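Local atomic coordinates of putative aminopeptidase (Leishmania major, PDB entry 5NTH), a protein that probably removes N-terminal residues from peptides as a manganese-dependent M17 leucyl aminopeptidase, and is seen here with the inhibitor actinonin bound. Residues 298-303 / 392-397. Numbering follows the deposited sequence.
Sequences KGIVYD and RIVLGD. With MN (manganese (II) ion), chain C; MN (manganese (II) ion), chain D; BB2 (actinonin), chain E; BCT (bicarbonate ion), chain B.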
ATOM      1  N   LYS A 298      -7.780  20.377 -23.091  1.00 28.68           N
ATOM      2  CA  LYS A 298      -6.567  19.780 -22.559  1.00 29.59           C
ATOM      3  C   LYS A 298      -5.982  18.852 -23.613  1.00 29.17           C
ATOM      4  O   LYS A 298      -6.571  17.814 -23.919  1.00 28.34           O
ATOM      5  CB  LYS A 298      -6.871  19.026 -21.246  1.00 31.31           C
ATOM      6  CG  LYS A 298      -5.709  18.250 -20.605  1.00 32.54           C
ATOM      7  CD  LYS A 298      -6.119  17.640 -19.265  1.00 34.71           C
ATOM      8  CE  LYS A 298      -5.371  16.349 -18.940  1.00 36.25           C
ATOM      9  NZ  LYS A 298      -5.227  15.987 -17.491  1.00 41.90           N
ATOM     10  N   GLY A 299      -4.844  19.254 -24.177  1.00 29.47           N
ATOM     11  CA  GLY A 299      -4.059  18.429 -25.091  1.00 30.41           C
ATOM     12  C   GLY A 299      -2.810  17.815 -24.450  1.00 31.70           C
ATOM     13  O   GLY A 299      -1.689  17.953 -24.972  1.00 33.19           O
ATOM     14  N   ILE A 300      -2.976  17.121 -23.329  1.00 31.67           N
ATOM     15  CA  ILE A 300      -1.844  16.431 -22.722  1.00 32.29           C
ATOM     16  C   ILE A 300      -1.701  15.115 -23.466  1.00 33.38           C
ATOM     17  O   ILE A 300      -2.506  14.195 -23.291  1.00 34.25           O
ATOM     18  CB  ILE A 300      -2.002  16.275 -21.200  1.00 31.38           C
ATOM     19  CG1 ILE A 300      -1.911  17.649 -20.521  1.00 30.77           C
ATOM     20  CG2 ILE A 300      -0.977  15.324 -20.617  1.00 30.92           C
ATOM     21  CD1 ILE A 300      -0.598  18.401 -20.677  1.00 30.84           C
ATOM     22  N   VAL A 301      -0.695  15.062 -24.338  1.00 34.45           N
ATOM     23  CA  VAL A 301      -0.537  13.925 -25.256  1.00 35.40           C
ATOM     24  C   VAL A 301      -0.129  12.646 -24.538  1.00 36.15           C
ATOM     25  O   VAL A 301      -0.482  11.534 -24.959  1.00 35.91           O
ATOM     26  CB  VAL A 301       0.432  14.214 -26.409  1.00 35.49           C
ATOM     27  CG1 VAL A 301      -0.156  15.315 -27.283  1.00 35.96           C
ATOM     28  CG2 VAL A 301       1.849  14.523 -25.916  1.00 34.81           C
ATOM     29  N   TYR A 302       0.614  12.821 -23.450  1.00 35.73           N
ATOM     30  CA  TYR A 302       0.810  11.755 -22.512  1.00 33.90           C
ATOM     31  C   TYR A 302       1.011  12.310 -21.123  1.00 34.31           C
ATOM     32  O   TYR A 302       1.777  13.262 -20.937  1.00 33.83           O
ATOM     33  CB  TYR A 302       2.004  10.933 -22.931  1.00 32.45           C
ATOM     34  CG  TYR A 302       2.068   9.644 -22.202  1.00 32.03           C
ATOM     35  CD1 TYR A 302       1.075   8.692 -22.356  1.00 32.06           C
ATOM     36  CD2 TYR A 302       3.103   9.375 -21.337  1.00 32.02           C
ATOM     37  CE1 TYR A 302       1.127   7.484 -21.674  1.00 32.69           C
ATOM     38  CE2 TYR A 302       3.168   8.177 -20.659  1.00 31.84           C
ATOM     39  CZ  TYR A 302       2.176   7.241 -20.816  1.00 32.18           C
ATOM     40  OH  TYR A 302       2.260   6.047 -20.146  1.00 33.40           O
ATOM     41  N   ASP A 303       0.313  11.717 -20.154  1.00 34.74           N
ATOM     42  CA  ASP A 303       0.433  12.124 -18.755  1.00 35.14           C
ATOM     43  C   ASP A 303       1.089  11.028 -17.964  1.00 34.16           C
ATOM     44  O   ASP A 303       0.425  10.093 -17.523  1.00 35.12           O
ATOM     45  CB  ASP A 303      -0.932  12.474 -18.131  1.00 35.70           C
ATOM     46  CG  ASP A 303      -0.787  13.113 -16.764  1.00 36.21           C
ATOM     47  OD1 ASP A 303       0.374  13.458 -16.452  1.00 35.99           O
ATOM     48  OD2 ASP A 303      -1.791  13.297 -15.997  1.00 41.66           O
ATOM     49  N   ARG A 392      -5.410  21.335 -15.167  1.00 30.12           N
ATOM     50  CA  ARG A 392      -5.631  22.639 -14.539  1.00 28.88           C
ATOM     51  C   ARG A 392      -4.700  23.740 -15.026  1.00 28.58           C
ATOM     52  O   ARG A 392      -5.142  24.843 -15.320  1.00 28.62           O
ATOM     53  CB  ARG A 392      -5.276  22.510 -13.055  1.00 29.20           C
ATOM     54  CG  ARG A 392      -6.340  21.934 -12.173  1.00 28.06           C
ATOM     55  CD  ARG A 392      -5.751  21.370 -10.914  1.00 26.92           C
ATOM     56  NE  ARG A 392      -6.397  20.086 -10.754  1.00 26.99           N
ATOM     57  CZ  ARG A 392      -7.243  19.736  -9.784  1.00 28.11           C
ATOM     58  NH1 ARG A 392      -7.788  18.516  -9.826  1.00 27.76           N
ATOM     59  NH2 ARG A 392      -7.537  20.553  -8.753  1.00 27.86           N
ATOM     60  N   ILE A 393      -3.399  23.434 -15.013  1.00 27.97           N
ATOM     61  CA  ILE A 393      -2.381  24.423 -15.211  1.00 27.88           C
ATOM     62  C   ILE A 393      -2.290  24.857 -16.636  1.00 28.28           C
ATOM     63  O   ILE A 393      -2.327  26.034 -16.925  1.00 29.36           O
ATOM     64  CB  ILE A 393      -1.015  23.934 -14.778  1.00 27.81           C
ATOM     65  CG1 ILE A 393      -0.970  23.856 -13.240  1.00 28.24           C
ATOM     66  CG2 ILE A 393       0.045  24.901 -15.276  1.00 27.70           C
ATOM     67  CD1 ILE A 393       0.286  23.236 -12.669  1.00 28.14           C
ATOM     68  N   VAL A 394      -2.121  23.912 -17.536  1.00 28.34           N
ATOM     69  CA  VAL A 394      -1.992  24.260 -18.947  1.00 27.77           C
ATOM     70  C   VAL A 394      -3.271  24.936 -19.428  1.00 27.37           C
ATOM     71  O   VAL A 394      -3.223  25.816 -20.267  1.00 27.41           O
ATOM     72  CB  VAL A 394      -1.727  23.031 -19.838  1.00 28.21           C
ATOM     73  CG1 VAL A 394      -0.530  22.212 -19.346  1.00 27.80           C
ATOM     74  CG2 VAL A 394      -2.967  22.155 -19.931  1.00 28.51           C
ATOM     75  N   LEU A 395      -4.410  24.504 -18.897  1.00 27.05           N
ATOM     76  CA  LEU A 395      -5.698  25.023 -19.302  1.00 27.16           C
ATOM     77  C   LEU A 395      -5.894  26.427 -18.787  1.00 27.24           C
ATOM     78  O   LEU A 395      -6.551  27.239 -19.418  1.00 27.14           O
ATOM     79  CB  LEU A 395      -6.828  24.180 -18.747  1.00 27.63           C
ATOM     80  CG  LEU A 395      -7.190  22.874 -19.412  1.00 28.19           C
ATOM     81  CD1 LEU A 395      -8.284  22.216 -18.583  1.00 28.22           C
ATOM     82  CD2 LEU A 395      -7.642  23.068 -20.851  1.00 28.59           C
ATOM     83  N   GLY A 396      -5.364  26.687 -17.608  1.00 27.18           N
ATOM     84  CA  GLY A 396      -5.310  28.018 -17.092  1.00 26.64           C
ATOM     85  C   GLY A 396      -4.697  28.970 -18.088  1.00 26.61           C
ATOM     86  O   GLY A 396      -5.280  29.994 -18.348  1.00 29.06           O
ATOM     87  N   ASP A 397      -3.539  28.670 -18.654  1.00 26.32           N
ATOM     88  CA  ASP A 397      -2.957  29.571 -19.662  1.00 26.65           C
ATOM     89  C   ASP A 397      -3.834  29.566 -20.931  1.00 27.51           C
ATOM     90  O   ASP A 397      -3.906  30.552 -21.657  1.00 29.19           O
ATOM     91  CB  ASP A 397      -1.495  29.219 -19.987  1.00 26.49           C
ATOM     92  CG  ASP A 397      -0.498  29.760 -18.951  1.00 27.44           C
ATOM     93  OD1 ASP A 397      -0.805  30.713 -18.215  1.00 29.58           O
ATOM     94  OD2 ASP A 397       0.632  29.271 -18.871  1.00 28.02           O
TER
HETATM   95 MN    MN C 602      -3.924  14.525 -17.086  1.00 58.02          MN
HETATM   96 MN    MN D 603      -2.357  14.283 -14.414  1.00 50.69          MN
HETATM   97  C5  BB2 E 604      -6.043  12.802 -12.681  0.60 40.35           C
HETATM   98  C3  BB2 E 604      -4.939  13.347 -13.536  0.60 40.41           C
HETATM   99  O4  BB2 E 604      -3.881  12.784 -13.491  0.60 39.32           O
HETATM  100  N1  BB2 E 604      -5.130  14.379 -14.346  0.60 41.21           N
HETATM  101  O2  BB2 E 604      -4.067  14.828 -15.162  0.60 46.17           O
HETATM  102  C6  BB2 E 604      -5.677  12.968 -11.212  0.60 41.71           C
HETATM  103  C12 BB2 E 604      -6.423  11.929 -10.438  0.60 42.80           C
HETATM  104  O13 BB2 E 604      -7.540  12.187 -10.081  0.60 42.87           O
HETATM  105  C7  BB2 E 604      -6.017  14.394 -10.760  0.60 41.01           C
HETATM  106  C8  BB2 E 604      -5.782  14.656  -9.276  0.60 40.76           C
HETATM  107  C9  BB2 E 604      -4.303  14.645  -8.918  0.60 41.18           C
HETATM  108  C10 BB2 E 604      -4.016  13.688  -7.774  0.60 42.64           C
HETATM  109  C11 BB2 E 604      -4.507  14.250  -6.451  0.60 42.98           C
HETATM  110  N14 BB2 E 604      -5.851  10.758 -10.192  0.60 45.40           N
HETATM  111  C15 BB2 E 604      -6.561   9.703  -9.477  0.60 48.91           C
HETATM  112  C16 BB2 E 604      -6.238   8.303 -10.050  0.60 49.63           C
HETATM  113  C18 BB2 E 604      -6.216   7.166  -9.017  0.60 49.71           C
HETATM  114  C17 BB2 E 604      -7.213   7.954 -11.191  0.60 47.74           C
HETATM  115  C19 BB2 E 604      -6.358   9.894  -7.993  0.60 51.80           C
HETATM  116  O20 BB2 E 604      -7.284  10.405  -7.396  0.60 48.62           O
HETATM  117  N21 BB2 E 604      -5.227   9.528  -7.348  0.60 60.03           N
HETATM  118  C22 BB2 E 604      -5.262   9.187  -5.919  0.60 64.16           C
HETATM  119  C23 BB2 E 604      -3.848   9.378  -7.837  0.60 60.72           C
HETATM  120  C24 BB2 E 604      -3.111   8.489  -6.835  0.60 61.25           C
HETATM  121  C25 BB2 E 604      -4.059   8.261  -5.673  0.60 62.53           C
HETATM  122  C26 BB2 E 604      -5.116  10.503  -5.138  0.60 65.30           C
HETATM  123  O27 BB2 E 604      -6.262  11.350  -5.298  0.60 64.64           O
HETATM  124  C   BCT B 601      -5.674  18.027 -13.307  1.00 40.81           C
HETATM  125  O1  BCT B 601      -5.182  18.693 -14.218  1.00 41.06           O
HETATM  126  O2  BCT B 601      -6.342  18.529 -12.387  1.00 38.06           O
HETATM  127  O3  BCT B 601      -5.439  16.731 -13.316  1.00 49.17           O
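Leu-395 lays its CD2 methyl on the backbone N and CA of Lys-298, 3.5 Å from the amide N, while the CD1 of Ile-300 meets CG1 of Val-394 at 4.0 Å in an apolar contact. These two touches join a helix to a strand. Branched aliphatic residues suit a buried seam of this kind, since they fill it without bringing in polar groups. Val-394 carries CG1 anti to its carbonyl carbon (chi1 -53°), which sends that methyl to the strand, and the Ile-300 side chain slants across it.

This close seam gives way to a polar, ligand-filled side where the segments no longer touch. Lys-298 runs from one to the other: its CB lies 4.1 Å from Leu-395 CD2, and its extended chain, with CG anti to the backbone N (chi1 176°), carries NZ away from the helix to within 2.0 Å of the first manganese. A long side chain is what lets a strand residue reach that ion. Beyond the corner at Val-301, OD2 of Asp-303 binds the second manganese at 1.9 Å and reaches the first at a longer 2.7 Å, and the hydroxamate O2 of actinonin bridges both metals. Glu-390 and Asp-321 add to Lys-298 and Asp-303 at the first site. From the helix, Arg-392 N donates firmly to bicarbonate O1 at 2.8 Å; its guanidinium turns an edge toward the anion, probably suiting a small anion, though the exact placing there is doubtful.

Both segments belong to the M17 catalytic domain. Strand 291-300 lies between strands 349-361 and 412-417 of the mixed sheet; helix 391-404 packs on it, Leu-395 reaching Asp-415 and Ala-417, and Val-394 touching Cys-357 as well as Ile-263 and Val-266 of helix 261-267.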